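Local coordinates for protein Pyrsv_gp04 (Pyrobaculum spherical virus, PDB 2VXZ) that is of unknown function but probably binds DNA as a viral transcriptional regulator, carrying a winged helix-turn-helix fold, at residues Arg12-Ile16 and Arg33-Ser37; Cys24-Leu29 and Ser115-Pro119; His101-Ile105 and Ile120-Thr124. All blocks are in the same frame, centred on the assembly; numbering follows the deposited sequence. Where two conformers were deposited one is given.

Contact 1 (Arg12-Ile16 and Arg33-Ser37)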
loop_
_atom_site.group_PDB
_atom_site.type_symbol
_atom_site.label_atom_id
_atom_site.label_comp_id
_atom_site.label_asym_id
_atom_site.label_seq_id
_atom_site.Cartn_x
_atom_site.Cartn_y
_atom_site.Cartn_z
ATOM N N ARG A 12 13.292 -18.684 1.214
ATOM C CA ARG A 12 12.234 -17.761 0.835
ATOM C C ARG A 12 11.497 -17.158 2.026
ATOM O O ARG A 12 11.171 -15.995 2.006
ATOM C CB ARG A 12 11.233 -18.447 -0.106
ATOM C CG ARG A 12 11.856 -18.996 -1.392
ATOM C CD ARG A 12 12.744 -18.011 -2.100
ATOM N NE ARG A 12 12.611 -18.109 -3.558
ATOM C CZ ARG A 12 12.774 -17.087 -4.396
ATOM N NH1 ARG A 12 13.109 -15.898 -3.935
ATOM N NH2 ARG A 12 12.623 -17.255 -5.698
ATOM N N LEU A 13 11.238 -17.949 3.062
ATOM C CA LEU A 13 10.587 -17.419 4.265
ATOM C C LEU A 13 11.454 -16.342 4.893
ATOM O O LEU A 13 10.962 -15.283 5.281
ATOM C CB LEU A 13 10.338 -18.527 5.283
ATOM C CG LEU A 13 9.277 -19.552 4.889
ATOM C CD1 LEU A 13 9.249 -20.690 5.895
ATOM C CD2 LEU A 13 7.899 -18.924 4.750
ATOM N N ARG A 14 12.750 -16.636 4.987
ATOM C CA ARG A 14 13.762 -15.726 5.538
ATOM C C ARG A 14 13.800 -14.416 4.735
ATOM O O ARG A 14 13.808 -13.313 5.298
ATOM C CB ARG A 14 15.110 -16.467 5.465
ATOM C CG ARG A 14 16.297 -15.862 6.129
ATOM C CD ARG A 14 17.461 -16.874 6.085
ATOM N NE ARG A 14 17.463 -17.813 7.217
ATOM C CZ ARG A 14 18.149 -18.958 7.258
ATOM N NH1 ARG A 14 18.874 -19.363 6.217
ATOM N NH2 ARG A 14 18.101 -19.717 8.347
ATOM N N ASP A 15 13.797 -14.552 3.418
ATOM C CA ASP A 15 13.812 -13.403 2.527
ATOM C C ASP A 15 12.572 -12.522 2.643
ATOM O O ASP A 15 12.696 -11.303 2.620
ATOM C CB ASP A 15 14.003 -13.837 1.077
ATOM C CG ASP A 15 15.399 -14.409 0.812
ATOM O OD1 ASP A 15 16.298 -14.328 1.676
ATOM O OD2 ASP A 15 15.576 -14.964 -0.272
ATOM N N ILE A 16 11.396 -13.124 2.800
ATOM C CA ILE A 16 10.160 -12.342 2.916
ATOM C C ILE A 16 10.205 -11.537 4.219
ATOM O O ILE A 16 9.914 -10.344 4.232
ATOM C CB ILE A 16 8.906 -13.241 2.871
ATOM C CG1 ILE A 16 8.732 -13.851 1.475
ATOM C CG2 ILE A 16 7.639 -12.439 3.223
ATOM C CD1 ILE A 16 7.669 -14.965 1.417
ATOM N N ARG A 33 9.786 -8.409 -6.109
ATOM C CA ARG A 33 11.101 -8.199 -5.531
ATOM C C ARG A 33 11.884 -9.483 -5.444
ATOM O O ARG A 33 13.096 -9.478 -5.655
ATOM C CB ARG A 33 10.982 -7.578 -4.139
ATOM C CG ARG A 33 10.627 -6.110 -4.158
ATOM C CD ARG A 33 11.796 -5.274 -4.615
ATOM N NE ARG A 33 11.474 -3.854 -4.658
ATOM C CZ ARG A 33 11.505 -3.029 -3.620
ATOM N NH1 ARG A 33 11.833 -3.464 -2.408
ATOM N NH2 ARG A 33 11.184 -1.755 -3.794
ATOM N N LEU A 34 11.189 -10.577 -5.132
ATOM C CA LEU A 34 11.834 -11.863 -4.896
ATOM C C LEU A 34 11.761 -12.831 -6.074
ATOM O O LEU A 34 12.285 -13.937 -5.987
ATOM C CB LEU A 34 11.242 -12.504 -3.639
ATOM C CG LEU A 34 11.371 -11.686 -2.354
ATOM C CD1 LEU A 34 10.894 -12.478 -1.150
ATOM C CD2 LEU A 34 12.802 -11.238 -2.149
ATOM N N GLY A 35 11.124 -12.429 -7.165
ATOM C CA GLY A 35 11.024 -13.286 -8.358
ATOM C C GLY A 35 10.205 -14.543 -8.129
ATOM O O GLY A 35 10.517 -15.604 -8.690
ATOM N N LEU A 36 9.151 -14.411 -7.330
ATOM C CA LEU A 36 8.254 -15.524 -7.006
ATOM C C LEU A 36 7.041 -15.537 -7.910
ATOM O O LEU A 36 6.594 -14.488 -8.348
ATOM C CB LEU A 36 7.765 -15.409 -5.566
ATOM C CG LEU A 36 8.798 -15.716 -4.480
ATOM C CD1 LEU A 36 8.330 -15.235 -3.105
ATOM C CD2 LEU A 36 9.139 -17.208 -4.461
ATOM N N SER A 37 6.497 -16.722 -8.183
ATOM C CA SER A 37 5.145 -16.816 -8.748
ATOM C C SER A 37 4.089 -16.314 -7.744
ATOM O O SER A 37 4.320 -16.262 -6.541
ATOM C CB SER A 37 4.808 -18.254 -9.096
ATOM O OG SER A 37 5.078 -19.098 -7.993
#
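R12 and L34 lead a mixed polar and apolar surface contact in the winged helix-turn-helix part of the chain, where helix 7-20 packs against the end of helix 27-34 and the turn that follows. About 267 Å² is buried between the segments. The polar half is an arginine on a helix carboxyl end: R12 NH1 donates to L34 O at 3.0 Å with an N-H...O angle of 144°, and R12 NH2 adds a weak bond of 3.3 Å to the same L34 O. Bends at chi2 (-49°) and chi3 (-142°) bring the guanidinium across to that carbonyl. Its positive charge probably suits the partial negative charge expected at this helix end. L36 CD2 lies over one face of the guanidinium, displaced toward the rim and 3.6 Å from R12 CZ, so the group is held by polar contact at its edge and methyl contact on its face. In the apolar half, L34 points at helix 7-20 and crosses I16 at about a right angle, L34 CD1 touching I16 CG1 at 3.7 Å and D15 CB at 4.1 Å. The chain leaves the helix through G35, whose positive phi belongs to a Schellman motif; beyond it L36 points toward helix 7-20, and S37 takes the N-cap of helix 38-50. L44 of helix 38-50 touches R12, L13 and I16, while L34 also reaches L19 further along helix 7-20, joining all three helices of the helix-turn-helix unit.

Contact 2 (Cys24-Leu29 and Ser115-Pro119)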
loop_
_atom_site.group_PDB
_atom_site.type_symbol
_atom_site.label_atom_id
_atom_site.label_comp_id
_atom_site.label_asym_id
_atom_site.label_seq_id
_atom_site.Cartn_x
_atom_site.Cartn_y
_atom_site.Cartn_z
ATOM N N CYS A 24 5.585 -2.675 5.752
ATOM C CA CYS A 24 4.571 -3.529 5.135
ATOM C C CYS A 24 4.630 -3.437 3.626
ATOM O O CYS A 24 4.952 -2.398 3.070
ATOM C CB CYS A 24 3.170 -3.137 5.578
ATOM S SG CYS A 24 3.091 -2.612 7.262
ATOM N N LYS A 25 4.295 -4.539 2.971
ATOM C CA LYS A 25 4.315 -4.597 1.527
ATOM C C LYS A 25 3.159 -5.422 1.041
ATOM O O LYS A 25 2.708 -6.332 1.735
ATOM C CB LYS A 25 5.629 -5.214 1.056
ATOM C CG LYS A 25 6.831 -4.416 1.524
ATOM C CD LYS A 25 8.127 -4.940 0.971
ATOM C CE LYS A 25 9.224 -3.898 1.070
ATOM N NZ LYS A 25 9.371 -3.335 2.441
ATOM N N THR A 26 2.688 -5.117 -0.163
ATOM C CA THR A 26 1.688 -5.960 -0.807
ATOM C C THR A 26 2.342 -7.250 -1.295
ATOM O O THR A 26 3.538 -7.280 -1.570
ATOM C CB THR A 26 1.042 -5.272 -2.006
ATOM O OG1 THR A 26 2.009 -5.113 -3.062
ATOM C CG2 THR A 26 0.483 -3.913 -1.593
ATOM N N THR A 27 1.542 -8.304 -1.411
ATOM C CA THR A 27 1.991 -9.545 -2.019
ATOM C C THR A 27 2.557 -9.294 -3.421
ATOM O O THR A 27 3.561 -9.900 -3.800
ATOM C CB THR A 27 0.849 -10.591 -2.056
ATOM O OG1 THR A 27 0.366 -10.793 -0.721
ATOM C CG2 THR A 27 1.337 -11.915 -2.628
ATOM N N SER A 28 1.944 -8.391 -4.192
ATOM C CA SER A 28 2.476 -8.084 -5.524
ATOM C C SER A 28 3.906 -7.550 -5.488
ATOM O O SER A 28 4.718 -7.914 -6.335
ATOM C CB SER A 28 1.576 -7.115 -6.297
ATOM O OG SER A 28 1.346 -5.945 -5.551
ATOM N N LEU A 29 4.218 -6.702 -4.513
ATOM C CA LEU A 29 5.570 -6.174 -4.410
ATOM C C LEU A 29 6.533 -7.270 -3.976
ATOM O O LEU A 29 7.634 -7.390 -4.530
ATOM C CB LEU A 29 5.637 -4.998 -3.443
ATOM C CG LEU A 29 6.998 -4.314 -3.324
ATOM C CD1 LEU A 29 7.548 -3.868 -4.682
ATOM C CD2 LEU A 29 6.912 -3.123 -2.363
ATOM N N SER A 115 6.381 3.341 -3.688
ATOM C CA SER A 115 6.872 2.209 -4.500
ATOM C C SER A 115 7.537 1.133 -3.635
ATOM O O SER A 115 7.693 -0.010 -4.074
ATOM C CB SER A 115 7.833 2.677 -5.582
ATOM O OG SER A 115 9.011 3.156 -5.007
ATOM N N SER A 116 7.891 1.485 -2.399
ATOM C CA SER A 116 8.397 0.496 -1.439
ATOM C C SER A 116 7.273 -0.284 -0.736
ATOM O O SER A 116 7.553 -1.186 0.069
ATOM C CB SER A 116 9.329 1.157 -0.416
ATOM O OG SER A 116 8.633 2.025 0.464
ATOM N N ILE A 117 6.015 0.055 -1.029
ATOM C CA ILE A 117 4.835 -0.618 -0.466
ATOM C C ILE A 117 4.091 -1.454 -1.522
ATOM O O ILE A 117 3.628 -2.559 -1.249
ATOM C CB ILE A 117 3.813 0.420 0.095
ATOM C CG1 ILE A 117 4.458 1.339 1.137
ATOM C CG2 ILE A 117 2.567 -0.289 0.694
ATOM C CD1 ILE A 117 3.599 2.560 1.531
ATOM N N ILE A 118 3.947 -0.887 -2.715
ATOM C CA ILE A 118 3.081 -1.434 -3.746
ATOM C C ILE A 118 3.607 -0.958 -5.093
ATOM O O ILE A 118 4.181 0.126 -5.173
ATOM C CB ILE A 118 1.621 -0.957 -3.544
ATOM C CG1 ILE A 118 0.668 -1.655 -4.522
ATOM C CG2 ILE A 118 1.532 0.570 -3.681
ATOM C CD1 ILE A 118 -0.794 -1.563 -4.102
ATOM N N PRO A 119 3.493 -1.789 -6.140
ATOM C CA PRO A 119 3.790 -1.264 -7.474
ATOM C C PRO A 119 2.915 -0.050 -7.805
ATOM O O PRO A 119 1.686 -0.125 -7.685
ATOM C CB PRO A 119 3.470 -2.451 -8.384
ATOM C CG PRO A 119 3.754 -3.645 -7.513
ATOM C CD PRO A 119 3.173 -3.227 -6.192
HETATM O O HOH W 1 7.148 -1.038 2.971
#
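T26 and I117 make the one direct hydrogen bond between the segments: T26 N donates to I117 O at 2.9 Å, nearly straight at 170°, and K25 CA adds a C-H...O contact of 3.5 Å to I117 O. The short strand 25-26 lies at the border of the winged-helix sheet. K25 pairs through its backbone with V65 in strand 62-66, C24 forms a disulfide with C66 of the same strand, and the irregular segment 115-119 lies beside strand 25-26 without forming a regular strand itself.

Water forms the second polar link. Water 1 donates to C24 O at 2.6 Å and to S116 O at 2.9 Å, and accepts from K25 NZ at 3.2 Å, so it ties two backbone carbonyls to one ammonium. The main charge partner of that ammonium is D22, with the L19 and G23 carbonyls as further acceptors. Nearby, the OG1 of T26, at the N-cap of helix 27-34, and S28 OG are hydrogen-bonded at 2.7 Å, with P119 CD close to S28 OG.

Van der Waals packing makes up the rest. With CG anti to its backbone N (chi1 -177°), L29 sends CD2 onto the loop backbone in a close methyl-carbonyl contact, 3.2 Å from S116 O, while its CB packs beside the P119 ring. T26 CG2 lies against I118 CD1 at 3.7 Å; beyond it, I118 reaches I127 and F130 of helix 125-139.

The loop is thus held largely through its backbone carbonyls: I117 O takes a strand amide, and S116 O, like C24 O across from it, takes a water, with the L29 methyl packed against S116 O. T26, I118, L29 and P119 supply the carbon contacts.

Contact 3 (His101-Ile105 and Ile120-Thr124); sequences HDLII and IAHRT
H101 and R123 face each other with CA atoms 7.1 Å apart, I105 and A121 at 6.8 Å, as the irregular segment 120-124 runs beside helix 97-106. R123 is the centre of an inverse gamma turn and T124 the N-cap of helix 125-139; the contact fastens helix 97-106 to the loop leading into helix 125-139, in the PSV transcriptional regulator region. The H101 imidazole binds the loop through both nitrogens. ND1 accepts from R123, whose nitrogens can only donate, which leaves NE2 as donor to I120 O, at 2.6 Å and near the ring plane. R123 grips H101 ND1 side-on, by NE at 3.0 Å, tilted from the ring plane, and by NH2 at 3.3 Å, close to it; ring and guanidinium planes stand 84° apart. A bend at chi3 (-54°) turns the guanidinium back onto the helix, where R123 NH2 also makes a salt bridge to D102 OD1, meeting it on the anti side at 3.0 Å. I120 CG1 packs on H101 CD2 and more loosely on I104 CG2, and L131 touches H101 and I104. Water 2 completes the group, accepting from R123 NH1 at 3.1 Å and donating weakly to D102 OD1.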
loop_
_atom_site.group_PDB
_atom_site.type_symbol
_atom_site.label_atom_id
_atom_site.label_comp_id
_atom_site.label_asym_id
_atom_site.label_seq_id
_atom_site.Cartn_x
_atom_site.Cartn_y
_atom_site.Cartn_z
ATOM N N HIS A 101 -2.568 9.783 -7.606
ATOM C CA HIS A 101 -1.547 8.998 -8.296
ATOM C C HIS A 101 -0.556 9.916 -9.011
ATOM O O HIS A 101 0.673 9.737 -8.905
ATOM C CB HIS A 101 -2.135 8.005 -9.296
ATOM C CG HIS A 101 -1.106 7.100 -9.902
ATOM N ND1 HIS A 101 -0.689 7.203 -11.211
ATOM C CD2 HIS A 101 -0.384 6.093 -9.357
ATOM C CE1 HIS A 101 0.229 6.287 -11.453
ATOM N NE2 HIS A 101 0.440 5.605 -10.343
ATOM N N ASP A 102 -1.086 10.903 -9.730
ATOM C CA ASP A 102 -0.236 11.805 -10.484
ATOM C C ASP A 102 0.681 12.597 -9.554
ATOM O O ASP A 102 1.867 12.762 -9.859
ATOM C CB ASP A 102 -1.064 12.759 -11.323
ATOM C CG ASP A 102 -0.358 13.178 -12.603
ATOM O OD1 ASP A 102 0.013 12.303 -13.416
ATOM O OD2 ASP A 102 -0.177 14.386 -12.794
ATOM N N LEU A 103 0.160 13.072 -8.419
ATOM C CA LEU A 103 1.016 13.821 -7.483
ATOM C C LEU A 103 2.108 12.924 -6.888
ATOM O O LEU A 103 3.246 13.371 -6.677
ATOM C CB LEU A 103 0.211 14.475 -6.358
ATOM C CG LEU A 103 -0.699 15.629 -6.778
ATOM C CD1 LEU A 103 -1.605 15.991 -5.635
ATOM C CD2 LEU A 103 0.140 16.844 -7.233
ATOM N N ILE A 104 1.769 11.673 -6.616
ATOM C CA ILE A 104 2.738 10.729 -6.058
ATOM C C ILE A 104 3.865 10.448 -7.037
ATOM O O ILE A 104 5.014 10.589 -6.686
ATOM C CB ILE A 104 2.073 9.423 -5.633
ATOM C CG1 ILE A 104 1.209 9.645 -4.399
ATOM C CG2 ILE A 104 3.097 8.342 -5.354
ATOM C CD1 ILE A 104 0.252 8.457 -4.119
ATOM N N ILE A 105 3.550 10.087 -8.273
ATOM C CA ILE A 105 4.616 9.672 -9.199
ATOM C C ILE A 105 5.512 10.831 -9.639
ATOM O O ILE A 105 6.667 10.600 -10.028
ATOM C CB ILE A 105 4.093 8.878 -10.434
ATOM C CG1 ILE A 105 3.154 9.730 -11.286
ATOM C CG2 ILE A 105 3.477 7.550 -9.991
ATOM C CD1 ILE A 105 2.625 9.021 -12.516
ATOM N N ILE A 120 3.557 1.072 -8.137
ATOM C CA ILE A 120 2.858 2.350 -8.307
ATOM C C ILE A 120 3.147 3.050 -9.652
ATOM O O ILE A 120 2.470 4.022 -9.991
ATOM C CB ILE A 120 3.225 3.305 -7.114
ATOM C CG1 ILE A 120 2.179 4.405 -6.884
ATOM C CG2 ILE A 120 4.605 3.902 -7.311
ATOM C CD1 ILE A 120 1.224 4.134 -5.760
ATOM N N ALA A 121 4.117 2.555 -10.425
ATOM C CA ALA A 121 4.612 3.286 -11.603
ATOM C C ALA A 121 3.509 3.625 -12.601
ATOM O O ALA A 121 3.498 4.716 -13.168
ATOM C CB ALA A 121 5.715 2.492 -12.308
ATOM N N HIS A 122 2.597 2.675 -12.799
ATOM C CA HIS A 122 1.571 2.774 -13.831
ATOM C C HIS A 122 0.198 2.958 -13.201
ATOM O O HIS A 122 -0.084 2.417 -12.132
ATOM C CB HIS A 122 1.611 1.516 -14.708
ATOM C CG HIS A 122 2.918 1.324 -15.410
ATOM N ND1 HIS A 122 3.377 2.202 -16.363
ATOM C CD2 HIS A 122 3.876 0.378 -15.277
ATOM C CE1 HIS A 122 4.556 1.798 -16.799
ATOM N NE2 HIS A 122 4.883 0.696 -16.155
ATOM N N ARG A 123 -0.643 3.757 -13.854
ATOM C CA ARG A 123 -1.991 4.025 -13.350
ATOM C C ARG A 123 -2.913 2.879 -13.745
ATOM O O ARG A 123 -3.520 2.865 -14.817
ATOM C CB ARG A 123 -2.519 5.353 -13.884
ATOM C CG ARG A 123 -3.838 5.783 -13.260
ATOM C CD ARG A 123 -4.098 7.253 -13.543
ATOM N NE ARG A 123 -2.940 8.009 -13.104
ATOM C CZ ARG A 123 -2.611 9.225 -13.510
ATOM N NH1 ARG A 123 -3.390 9.888 -14.343
ATOM N NH2 ARG A 123 -1.499 9.779 -13.069
ATOM N N THR A 124 -2.976 1.889 -12.870
ATOM C CA THR A 124 -3.789 0.719 -13.099
ATOM C C THR A 124 -5.051 0.788 -12.262
ATOM O O THR A 124 -5.149 1.573 -11.305
ATOM C CB THR A 124 -3.028 -0.547 -12.725
ATOM O OG1 THR A 124 -2.745 -0.513 -11.321
ATOM C CG2 THR A 124 -1.728 -0.667 -13.535
HETATM O O HOH W 2 -1.964 12.425 -15.284
#

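Contacts 1 and 2 share helix 27-34, one using its end and the other its start; their centres are about 13 Å apart, and R33 NH2 comes within 3.9 Å of S115 O in simple packing. Contacts 2 and 3 are joined along one loop, since segment 120-124 continues directly from 115-119; their centres are also about 13 Å apart, and S115 CB meets I120 CG2 at 3.9 Å. Contacts 1 and 3 do not touch, with centres about 25 Å and nearest atoms about 9 Å apart. Contact 2 thus lies between the other two and is one place where the winged-helix part meets the later helices.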